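Local coordinates for protein ADP compounds hydrolase NudE (Escherichia coli, PDB 1VHZ) that hydrolyses ADP-ribose and related ADP-containing compounds such as Ap3A, Ap2A and NADH, using magnesium or another divalent cation, at residues N48-M53 with L112-M117; R66-A69 with S74-L77; P86-S89 with N95-L98; P164-A169 with S173-V178. All coordinates share one frame; numbering follows the deposited sequence. Where two conformers were deposited one is given.

After the three-stranded N-terminal sheet (11-44), the chain enters strand 51-58, whose start (48-53) meets 112-117 in contact 1, closing the longest loop of the four. Contacts 2 and 3 both nest inside that loop, one after the other: contact 2 closes the hairpin of strands 61-69 and 74-78, and contact 3 closes the turn from the loop at 86-89 into helix 90-102. Contact 4 opens only after contact 1 has closed, joining 164-169 to helix 169-184. No loops cross. In space, Val52 packs on Glu97 of contact 3, Met53 and Leu115 pack on the helix of contact 4, and Leu77 N lies 2.9 Å from Asp165 O, a probable hydrogen bond tying contact 2 to contact 4.

Contact 1: N48-M53 with L112-M117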
loop_
_atom_site.group_PDB
_atom_site.type_symbol
_atom_site.label_atom_id
_atom_site.label_comp_id
_atom_site.label_asym_id
_atom_site.label_seq_id
_atom_site.Cartn_x
_atom_site.Cartn_y
_atom_site.Cartn_z
ATOM N N ASN A 48 -16.787 3.504 3.833
ATOM C CA ASN A 48 -16.218 4.310 4.914
ATOM C C ASN A 48 -15.696 3.370 5.996
ATOM O O ASN A 48 -15.274 3.815 7.057
ATOM C CB ASN A 48 -17.225 5.335 5.420
ATOM C CG ASN A 48 -17.337 6.502 4.442
ATOM O OD1 ASN A 48 -16.421 7.324 4.373
ATOM N ND2 ASN A 48 -18.413 6.569 3.671
ATOM N N ARG A 49 -15.754 2.063 5.717
ATOM C CA ARG A 49 -15.258 1.065 6.669
ATOM C C ARG A 49 -13.725 1.133 6.675
ATOM O O ARG A 49 -13.087 1.017 5.627
ATOM C CB ARG A 49 -15.747 -0.335 6.322
ATOM C CG ARG A 49 -15.440 -1.398 7.358
ATOM C CD ARG A 49 -16.515 -1.553 8.407
ATOM N NE ARG A 49 -16.336 -2.655 9.312
ATOM C CZ ARG A 49 -16.519 -3.950 9.124
ATOM N NH1 ARG A 49 -16.297 -4.835 10.105
ATOM N NH2 ARG A 49 -16.932 -4.416 7.958
ATOM N N GLU A 50 -13.126 1.445 7.821
ATOM C CA GLU A 50 -11.678 1.554 7.877
ATOM C C GLU A 50 -11.031 0.348 8.539
ATOM O O GLU A 50 -11.672 -0.466 9.193
ATOM C CB GLU A 50 -11.221 2.843 8.542
ATOM C CG GLU A 50 -11.822 4.094 7.911
ATOM C CD GLU A 50 -11.377 5.380 8.575
ATOM O OE1 GLU A 50 -10.698 5.339 9.619
ATOM O OE2 GLU A 50 -11.698 6.462 8.036
ATOM N N ALA A 51 -9.724 0.244 8.291
ATOM C CA ALA A 51 -8.902 -0.804 8.828
ATOM C C ALA A 51 -7.959 -0.273 9.900
ATOM O O ALA A 51 -7.712 0.931 10.029
ATOM C CB ALA A 51 -8.087 -1.480 7.712
ATOM N N VAL A 52 -7.428 -1.216 10.678
ATOM C CA VAL A 52 -6.490 -0.914 11.741
ATOM C C VAL A 52 -5.336 -1.922 11.697
ATOM O O VAL A 52 -5.511 -3.086 11.326
ATOM C CB VAL A 52 -7.143 -0.922 13.133
ATOM C CG1 VAL A 52 -7.613 -2.310 13.536
ATOM C CG2 VAL A 52 -6.185 -0.389 14.204
ATOM N N MET A 53 -4.133 -1.439 11.913
ATOM C CA MET A 53 -2.948 -2.314 11.931
ATOM C C MET A 53 -2.280 -2.042 13.285
ATOM O O MET A 53 -2.143 -0.881 13.673
ATOM C CB MET A 53 -2.016 -2.096 10.755
ATOM C CG MET A 53 -0.535 -2.348 11.054
ATOM S SD MET A 53 0.547 -2.162 9.600
ATOM C CE MET A 53 -0.405 -0.942 8.702
ATOM N N LEU A 112 -0.768 6.523 15.467
ATOM C CA LEU A 112 0.352 7.169 14.802
ATOM C C LEU A 112 0.111 7.746 13.442
ATOM O O LEU A 112 0.704 8.751 13.054
ATOM C CB LEU A 112 1.389 6.022 14.641
ATOM C CG LEU A 112 2.856 6.318 14.832
ATOM C CD1 LEU A 112 3.109 7.134 16.088
ATOM C CD2 LEU A 112 3.642 4.996 14.898
ATOM N N LYS A 113 -0.718 7.068 12.633
ATOM C CA LYS A 113 -0.909 7.580 11.279
ATOM C C LYS A 113 -2.090 6.892 10.613
ATOM O O LYS A 113 -2.409 5.733 10.927
ATOM C CB LYS A 113 0.363 7.245 10.461
ATOM C CG LYS A 113 0.613 8.147 9.235
ATOM C CD LYS A 113 1.244 9.441 9.711
ATOM C CE LYS A 113 1.117 10.590 8.745
ATOM N NZ LYS A 113 1.849 11.784 9.296
ATOM N N LYS A 114 -2.645 7.625 9.652
ATOM C CA LYS A 114 -3.752 7.072 8.863
ATOM C C LYS A 114 -3.298 7.059 7.409
ATOM O O LYS A 114 -2.862 8.074 6.864
ATOM C CB LYS A 114 -5.029 7.864 9.054
ATOM C CG LYS A 114 -6.164 7.426 8.134
ATOM C CD LYS A 114 -7.291 8.451 8.234
ATOM C CE LYS A 114 -8.394 7.982 9.137
ATOM N NZ LYS A 114 -9.309 9.086 9.538
ATOM N N LEU A 115 -3.426 5.922 6.737
ATOM C CA LEU A 115 -2.954 5.874 5.351
ATOM C C LEU A 115 -3.998 5.354 4.375
ATOM O O LEU A 115 -4.760 4.470 4.720
ATOM C CB LEU A 115 -1.774 4.899 5.295
ATOM C CG LEU A 115 -0.339 5.337 5.289
ATOM C CD1 LEU A 115 -0.049 6.688 5.908
ATOM C CD2 LEU A 115 0.537 4.263 5.951
ATOM N N SER A 116 -3.924 5.867 3.154
ATOM C CA SER A 116 -4.776 5.365 2.072
ATOM C C SER A 116 -3.936 4.337 1.300
ATOM O O SER A 116 -2.711 4.265 1.544
ATOM C CB SER A 116 -5.098 6.547 1.142
ATOM O OG SER A 116 -3.973 6.777 0.310
ATOM N N MET A 117 -4.522 3.480 0.488
ATOM C CA MET A 117 -3.768 2.500 -0.295
ATOM C C MET A 117 -4.337 2.455 -1.722
ATOM O O MET A 117 -5.481 2.090 -1.950
ATOM C CB MET A 117 -3.808 1.105 0.298
ATOM C CG MET A 117 -3.547 0.875 1.764
ATOM S SD MET A 117 -5.018 0.995 2.798
ATOM C CE MET A 117 -5.157 -0.668 3.442
HETATM O O HOH W 1 -11.357 9.038 7.039
#
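Lys114 reaches Glu50 across strand 125-136, which pairs with strand 51-58 on one flank and with strand 104-116 on the other. The meeting therefore depends on long side chains and not on backbone pairing. From CB, the lysine chain sets out with CG anti to the backbone N (chi1 173°), and CG and CD run on nearly straight. The chain then turns at chi3 (-100°), which brings CE round to the carboxylate. CE makes the closest approach, 3.5 Å from Glu50 OE1, and sits 3.8 Å from Glu50 OE2. At the tip, NZ is 3.9 Å from Glu50 OE2, a long salt bridge with no direct hydrogen bond. Water 1 spans this gap: it donates to Glu50 OE2 at 2.8 Å and accepts from Lys114 NZ at 3.2 Å. Glu50 arrives as an extended chain beyond CG, and the two side chains cross at about a right angle. The other carboxylate oxygen, Glu50 OE1, is hydrogen-bonded by Asn127 ND2 of the intervening strand, so the amide is the stronger polar partner of this glutamate. With the ammonium too far for a direct hydrogen bond and linked to the carboxylate through a bridging water at the surface, the attraction is probably modest, and the asparagine is likely to do more than the lysine to fix the carboxylate.

Contact 2: R66-A69 with S74-L77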
loop_
_atom_site.group_PDB
_atom_site.type_symbol
_atom_site.label_atom_id
_atom_site.label_comp_id
_atom_site.label_asym_id
_atom_site.label_seq_id
_atom_site.Cartn_x
_atom_site.Cartn_y
_atom_site.Cartn_z
ATOM N N ARG A 66 2.474 -14.523 11.457
ATOM C CA ARG A 66 2.567 -15.180 10.163
ATOM C C ARG A 66 1.118 -15.471 9.752
ATOM O O ARG A 66 0.343 -15.974 10.560
ATOM C CB ARG A 66 3.450 -16.416 10.193
ATOM C CG ARG A 66 4.898 -16.096 10.559
ATOM C CD ARG A 66 5.784 -17.340 10.574
ATOM N NE ARG A 66 7.166 -16.966 10.871
ATOM C CZ ARG A 66 8.043 -16.395 10.066
ATOM N NH1 ARG A 66 9.269 -16.104 10.526
ATOM N NH2 ARG A 66 7.745 -16.098 8.796
ATOM N N GLU A 67 0.733 -15.081 8.545
ATOM C CA GLU A 67 -0.656 -15.233 8.119
ATOM C C GLU A 67 -0.761 -15.552 6.644
ATOM O O GLU A 67 -0.111 -14.933 5.788
ATOM C CB GLU A 67 -1.374 -13.885 8.429
ATOM C CG GLU A 67 -2.859 -13.900 8.134
ATOM C CD GLU A 67 -3.625 -12.801 8.861
ATOM O OE1 GLU A 67 -4.825 -12.987 9.160
ATOM O OE2 GLU A 67 -3.033 -11.742 9.153
ATOM N N TYR A 68 -1.616 -16.535 6.334
ATOM C CA TYR A 68 -1.767 -16.935 4.950
ATOM C C TYR A 68 -2.432 -15.836 4.122
ATOM O O TYR A 68 -3.350 -15.165 4.571
ATOM C CB TYR A 68 -2.522 -18.255 4.834
ATOM C CG TYR A 68 -2.680 -18.761 3.421
ATOM C CD1 TYR A 68 -3.882 -18.584 2.740
ATOM C CD2 TYR A 68 -1.637 -19.388 2.751
ATOM C CE1 TYR A 68 -4.038 -19.035 1.451
ATOM C CE2 TYR A 68 -1.791 -19.863 1.463
ATOM C CZ TYR A 68 -2.996 -19.686 0.819
ATOM O OH TYR A 68 -3.155 -20.137 -0.471
ATOM N N ALA A 69 -1.953 -15.684 2.903
ATOM C CA ALA A 69 -2.464 -14.708 1.939
ATOM C C ALA A 69 -2.762 -15.448 0.637
ATOM O O ALA A 69 -1.844 -15.942 -0.034
ATOM C CB ALA A 69 -1.385 -13.638 1.719
ATOM N N SER A 74 0.896 -17.708 -0.064
ATOM C CA SER A 74 2.083 -17.833 0.776
ATOM C C SER A 74 1.758 -17.240 2.146
ATOM O O SER A 74 0.703 -16.634 2.324
ATOM C CB SER A 74 3.252 -17.046 0.148
ATOM O OG SER A 74 2.843 -15.688 -0.040
ATOM N N TYR A 75 2.696 -17.385 3.066
ATOM C CA TYR A 75 2.525 -16.857 4.400
ATOM C C TYR A 75 3.231 -15.516 4.493
ATOM O O TYR A 75 4.395 -15.415 4.105
ATOM C CB TYR A 75 3.060 -17.829 5.454
ATOM C CG TYR A 75 2.042 -18.907 5.761
ATOM C CD1 TYR A 75 2.069 -20.133 5.111
ATOM C CD2 TYR A 75 1.026 -18.657 6.687
ATOM C CE1 TYR A 75 1.129 -21.099 5.405
ATOM C CE2 TYR A 75 0.081 -19.611 6.966
ATOM C CZ TYR A 75 0.128 -20.831 6.316
ATOM O OH TYR A 75 -0.827 -21.789 6.597
ATOM N N GLU A 76 2.503 -14.478 4.938
ATOM C CA GLU A 76 3.238 -13.210 5.068
ATOM C C GLU A 76 3.727 -13.101 6.510
ATOM O O GLU A 76 3.324 -13.913 7.348
ATOM C CB GLU A 76 2.501 -12.040 4.526
ATOM C CG GLU A 76 1.258 -11.500 5.066
ATOM C CD GLU A 76 0.643 -10.300 4.373
ATOM O OE1 GLU A 76 -0.575 -10.383 4.082
ATOM O OE2 GLU A 76 1.297 -9.256 4.161
ATOM N N LEU A 77 4.749 -12.304 6.736
ATOM C CA LEU A 77 5.304 -12.035 8.047
ATOM C C LEU A 77 5.001 -10.535 8.267
ATOM O O LEU A 77 5.342 -9.741 7.369
ATOM C CB LEU A 77 6.811 -12.221 8.126
ATOM C CG LEU A 77 7.476 -11.706 9.417
ATOM C CD1 LEU A 77 6.955 -12.460 10.634
ATOM C CD2 LEU A 77 8.997 -11.827 9.341
HETATM O O HOH W 2 5.673 -16.027 7.110
HETATM O O HOH W 3 -1.656 -12.626 4.943
#
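Glu67 O is approached by three groups: Glu76 N donates to it at 2.8 Å along a nearly straight N-H (170°), Tyr75 CA lies 3.5 Å from Glu67 O in a CA-H...O contact, and water 3 lies within donating distance. The same water sits 2.6 Å from Glu76 OE1, although it has more acceptors nearby than protons to give. The return bond from Glu67 N to Glu76 O makes Glu67 and Glu76 a hydrogen-bonded pair, as are Ala69 and Ser74. Between them Tyr68 and Tyr75 form a non-hydrogen-bonded pair. With CG of Tyr68 anti to its backbone N (chi1 -178°) and CG of Tyr75 beside its own (chi1 -82°), Tyr68 presents its edge to the face of Tyr75, centroids 5.6 Å apart and planes at 67°. Glu145 holds the Tyr75 hydroxyl, while Pro10 of the second subunit packs on both tyrosine side chains. On that face too, Leu77 CD1 sits over the centre of the Arg66 guanidinium, 4.1 Å above its plane, and Arg66 NH2 donates to water 2 in the plane at 2.7 Å. Antiparallel pairing with only four residues between the segments is that of a beta hairpin, within the mixed sheet of the Nudix domain, where strand 61-69 also pairs with strands 51-58 and 149-153.

Contact 3: P86-S89 with N95-L98; sequences PGES and NREL
Glu88 and Arg96 have their CA atoms 9.8 Å apart, the nearest pair of CA atoms between the loop 86-89 and the helical turn 95-98. All eight residues belong to the Nudix box, the loop-helix motif of this family, and Ser89 is the N-cap of helix 90-102. Gly87 has a positive phi of 97°, at which a CB would press on the preceding carbonyl oxygen. Because the backbones stay apart, the contact is carried by one side-chain pair. Glu88 extends beyond CG, and Arg96, bent at chi3, turns its guanidinium side-on to the carboxylate. Arg96 NE donates to Glu88 OE2 at 2.6 Å and Arg96 NH2 to Glu88 OE1 at 2.8 Å, each oxygen using its syn lone pair. The two planes lie only 12° apart, so this is a bidentate salt bridge made almost in plane. Glu88 OE1 also accepts from Asp85 N, and Arg96 NH2 donates to Leu83 O, which ties the ion pair to the end of strand 80-83 and the start of the loop. Arg96 NH1 has a further salt-bridge partner in Glu100. A leucine in place of Arg96 would probably leave Glu88 and Glu97 without their shared cation, and Glu97 less firmly oriented. That second glutamate, Glu97, is a divalent-metal ligand by similarity, as is Glu101, so the network is consistent with an arginine that orients a metal ligand from the second shell. Arg96 NH1 bonds Glu97 OE1 at 2.8 Å, meeting it from above the carboxylate plane, 57° out of it.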
loop_
_atom_site.group_PDB
_atom_site.type_symbol
_atom_site.label_atom_id
_atom_site.label_comp_id
_atom_site.label_asym_id
_atom_site.label_seq_id
_atom_site.Cartn_x
_atom_site.Cartn_y
_atom_site.Cartn_z
ATOM N N PRO A 86 -18.170 -0.703 12.923
ATOM C CA PRO A 86 -18.941 0.525 13.058
ATOM C C PRO A 86 -19.208 0.847 14.521
ATOM O O PRO A 86 -19.580 -0.020 15.313
ATOM C CB PRO A 86 -20.228 0.266 12.302
ATOM C CG PRO A 86 -20.007 -0.936 11.465
ATOM C CD PRO A 86 -18.816 -1.681 12.017
ATOM N N GLY A 87 -18.947 2.081 14.933
ATOM C CA GLY A 87 -19.150 2.475 16.323
ATOM C C GLY A 87 -17.875 2.416 17.149
ATOM O O GLY A 87 -17.790 3.020 18.218
ATOM N N GLU A 88 -16.850 1.695 16.698
ATOM C CA GLU A 88 -15.603 1.549 17.417
ATOM C C GLU A 88 -14.598 2.643 17.088
ATOM O O GLU A 88 -14.516 3.061 15.938
ATOM C CB GLU A 88 -14.905 0.233 16.987
ATOM C CG GLU A 88 -15.177 -1.021 17.734
ATOM C CD GLU A 88 -14.374 -2.248 17.369
ATOM O OE1 GLU A 88 -13.876 -2.437 16.230
ATOM O OE2 GLU A 88 -14.254 -3.138 18.254
ATOM N N SER A 89 -13.840 3.091 18.084
ATOM C CA SER A 89 -12.775 4.058 17.801
ATOM C C SER A 89 -11.546 3.238 17.344
ATOM O O SER A 89 -11.559 2.008 17.470
ATOM C CB SER A 89 -12.375 4.802 19.076
ATOM O OG SER A 89 -11.682 3.931 19.952
ATOM N N ASN A 95 -7.378 -2.742 20.235
ATOM C CA ASN A 95 -7.374 -3.594 21.428
ATOM C C ASN A 95 -8.086 -4.918 21.160
ATOM O O ASN A 95 -7.558 -5.978 21.474
ATOM C CB ASN A 95 -7.984 -2.825 22.602
ATOM C CG ASN A 95 -7.448 -3.220 23.958
ATOM O OD1 ASN A 95 -6.342 -3.725 24.109
ATOM N ND2 ASN A 95 -8.244 -3.002 25.007
ATOM N N ARG A 96 -9.260 -4.872 20.542
ATOM C CA ARG A 96 -10.029 -6.059 20.216
ATOM C C ARG A 96 -9.256 -6.960 19.252
ATOM O O ARG A 96 -9.174 -8.173 19.483
ATOM C CB ARG A 96 -11.395 -5.686 19.622
ATOM C CG ARG A 96 -12.227 -6.881 19.152
ATOM C CD ARG A 96 -13.562 -6.439 18.545
ATOM N NE ARG A 96 -13.376 -5.476 17.458
ATOM C CZ ARG A 96 -12.763 -5.742 16.304
ATOM N NH1 ARG A 96 -12.261 -6.951 16.037
ATOM N NH2 ARG A 96 -12.625 -4.780 15.390
ATOM N N GLU A 97 -8.701 -6.388 18.175
ATOM C CA GLU A 97 -7.943 -7.185 17.221
ATOM C C GLU A 97 -6.726 -7.827 17.886
ATOM O O GLU A 97 -6.448 -8.989 17.575
ATOM C CB GLU A 97 -7.493 -6.392 15.994
ATOM C CG GLU A 97 -8.610 -5.928 15.074
ATOM C CD GLU A 97 -9.216 -7.061 14.260
ATOM O OE1 GLU A 97 -10.407 -6.927 13.890
ATOM O OE2 GLU A 97 -8.516 -8.063 13.989
ATOM N N LEU A 98 -6.004 -7.120 18.737
ATOM C CA LEU A 98 -4.848 -7.744 19.392
ATOM C C LEU A 98 -5.317 -8.988 20.186
ATOM O O LEU A 98 -4.669 -10.022 20.118
ATOM C CB LEU A 98 -4.174 -6.833 20.373
ATOM C CG LEU A 98 -2.855 -6.149 20.261
ATOM C CD1 LEU A 98 -2.299 -5.856 21.678
ATOM C CD2 LEU A 98 -1.805 -6.896 19.458
#

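Contact 4: P164-A169 with S173-V178; sequences PDFNEA and SALFLV
Ser173 gives two donors to a single acceptor, Ala169 O. Its backbone N bonds that oxygen at 3.0 Å and 160°, the i to i+4 bond of an alpha-helix, while its OG donates to it at 2.8 Å. The two come in from opposite faces of the carbonyl plane. The hydroxyl is brought there by a chi1 of -71°, which sets OG beside its own backbone N, and the two Ser173 OG atoms, one from each subunit, meet across the dimer interface. An alanine at this position would probably leave Ala169 O with one donor fewer and remove the hydroxyl-hydroxyl contact between the two subunits. Just before helix 169-184, Glu168 is the N-cap: its OE1 accepts from Asn171 N, and its OE2 pairs with Arg170 and accepts from Ala118 N of the second subunit. Ahead of the cap, Asn167 centres an inverse gamma turn in which Glu168 N bonds Phe166 O at 2.7 Å. Asn171 ND2 is a second donor to Phe166 O, and Asn167 ND2 is satisfied by Leu161 O. The apolar part of the contact is Phe166 CE1 against Leu175 CD2, 3.9 Å apart, with Leu175 CB at the ring edge, in its plane.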
loop_
_atom_site.group_PDB
_atom_site.type_symbol
_atom_site.label_atom_id
_atom_site.label_comp_id
_atom_site.label_asym_id
_atom_site.label_seq_id
_atom_site.Cartn_x
_atom_site.Cartn_y
_atom_site.Cartn_z
ATOM N N PRO A 164 11.435 -10.890 2.163
ATOM C CA PRO A 164 10.403 -10.668 1.167
ATOM C C PRO A 164 9.000 -10.919 1.679
ATOM O O PRO A 164 8.046 -10.296 1.180
ATOM C CB PRO A 164 10.771 -11.619 0.020
ATOM C CG PRO A 164 12.248 -11.801 0.195
ATOM C CD PRO A 164 12.461 -11.864 1.693
ATOM N N ASP A 165 8.789 -11.795 2.664
ATOM C CA ASP A 165 7.486 -12.082 3.234
ATOM C C ASP A 165 6.900 -10.907 4.017
ATOM O O ASP A 165 5.711 -10.910 4.371
ATOM C CB ASP A 165 7.567 -13.268 4.221
ATOM C CG ASP A 165 7.875 -14.583 3.516
ATOM O OD1 ASP A 165 8.420 -15.489 4.178
ATOM O OD2 ASP A 165 7.564 -14.693 2.315
ATOM N N PHE A 166 7.753 -9.999 4.451
ATOM C CA PHE A 166 7.389 -8.818 5.172
ATOM C C PHE A 166 7.253 -7.600 4.258
ATOM O O PHE A 166 6.512 -6.688 4.597
ATOM C CB PHE A 166 8.487 -8.485 6.223
ATOM C CG PHE A 166 8.251 -7.176 6.938
ATOM C CD1 PHE A 166 8.826 -6.006 6.485
ATOM C CD2 PHE A 166 7.445 -7.124 8.073
ATOM C CE1 PHE A 166 8.630 -4.801 7.142
ATOM C CE2 PHE A 166 7.242 -5.926 8.734
ATOM C CZ PHE A 166 7.833 -4.754 8.263
ATOM N N ASN A 167 7.993 -7.561 3.145
ATOM C CA ASN A 167 8.020 -6.389 2.282
ATOM C C ASN A 167 6.755 -6.046 1.533
ATOM O O ASN A 167 6.645 -6.184 0.319
ATOM C CB ASN A 167 9.257 -6.442 1.359
ATOM C CG ASN A 167 10.526 -6.247 2.190
ATOM O OD1 ASN A 167 10.497 -5.700 3.292
ATOM N ND2 ASN A 167 11.664 -6.705 1.715
ATOM N N GLU A 168 5.768 -5.556 2.261
ATOM C CA GLU A 168 4.453 -5.136 1.794
ATOM C C GLU A 168 4.316 -3.663 2.175
ATOM O O GLU A 168 4.721 -3.286 3.281
ATOM C CB GLU A 168 3.388 -6.041 2.391
ATOM C CG GLU A 168 1.978 -5.792 1.898
ATOM C CD GLU A 168 1.278 -4.672 2.642
ATOM O OE1 GLU A 168 1.727 -4.323 3.757
ATOM O OE2 GLU A 168 0.273 -4.151 2.128
ATOM N N ALA A 169 3.776 -2.823 1.297
ATOM C CA ALA A 169 3.713 -1.390 1.532
ATOM C C ALA A 169 3.188 -0.924 2.869
ATOM O O ALA A 169 3.725 0.090 3.386
ATOM C CB ALA A 169 2.995 -0.640 0.403
ATOM N N SER A 173 5.650 0.874 5.575
ATOM C CA SER A 173 5.282 2.200 6.050
ATOM C C SER A 173 5.210 2.207 7.583
ATOM O O SER A 173 5.771 3.084 8.222
ATOM C CB SER A 173 3.859 2.572 5.556
ATOM O OG SER A 173 3.881 2.819 4.176
ATOM N N ALA A 174 4.521 1.206 8.144
ATOM C CA ALA A 174 4.371 1.096 9.580
ATOM C C ALA A 174 5.722 0.985 10.286
ATOM O O ALA A 174 5.947 1.630 11.307
ATOM C CB ALA A 174 3.504 -0.110 9.959
ATOM N N LEU A 175 6.584 0.112 9.777
ATOM C CA LEU A 175 7.897 -0.113 10.350
ATOM C C LEU A 175 8.677 1.191 10.501
ATOM O O LEU A 175 9.141 1.517 11.581
ATOM C CB LEU A 175 8.679 -1.077 9.440
ATOM C CG LEU A 175 10.055 -1.464 9.962
ATOM C CD1 LEU A 175 9.927 -2.360 11.191
ATOM C CD2 LEU A 175 10.897 -2.103 8.869
ATOM N N PHE A 176 8.776 1.966 9.427
ATOM C CA PHE A 176 9.470 3.246 9.428
ATOM C C PHE A 176 8.754 4.283 10.298
ATOM O O PHE A 176 9.426 5.098 10.931
ATOM C CB PHE A 176 9.586 3.780 7.988
ATOM C CG PHE A 176 10.721 3.232 7.168
ATOM C CD1 PHE A 176 10.485 2.383 6.107
ATOM C CD2 PHE A 176 12.039 3.592 7.446
ATOM C CE1 PHE A 176 11.524 1.909 5.313
ATOM C CE2 PHE A 176 13.082 3.105 6.671
ATOM C CZ PHE A 176 12.829 2.262 5.599
ATOM N N LEU A 177 7.427 4.299 10.347
ATOM C CA LEU A 177 6.709 5.271 11.175
ATOM C C LEU A 177 6.917 4.996 12.660
ATOM O O LEU A 177 7.111 5.918 13.450
ATOM C CB LEU A 177 5.217 5.313 10.825
ATOM C CG LEU A 177 4.908 5.959 9.456
ATOM C CD1 LEU A 177 3.534 5.535 8.967
ATOM C CD2 LEU A 177 5.043 7.475 9.506
ATOM N N VAL A 178 6.934 3.725 13.055
ATOM C CA VAL A 178 7.156 3.363 14.454
ATOM C C VAL A 178 8.576 3.688 14.883
ATOM O O VAL A 178 8.864 4.191 15.974
ATOM C CB VAL A 178 6.824 1.873 14.651
ATOM C CG1 VAL A 178 7.283 1.414 16.035
ATOM C CG2 VAL A 178 5.316 1.655 14.481
#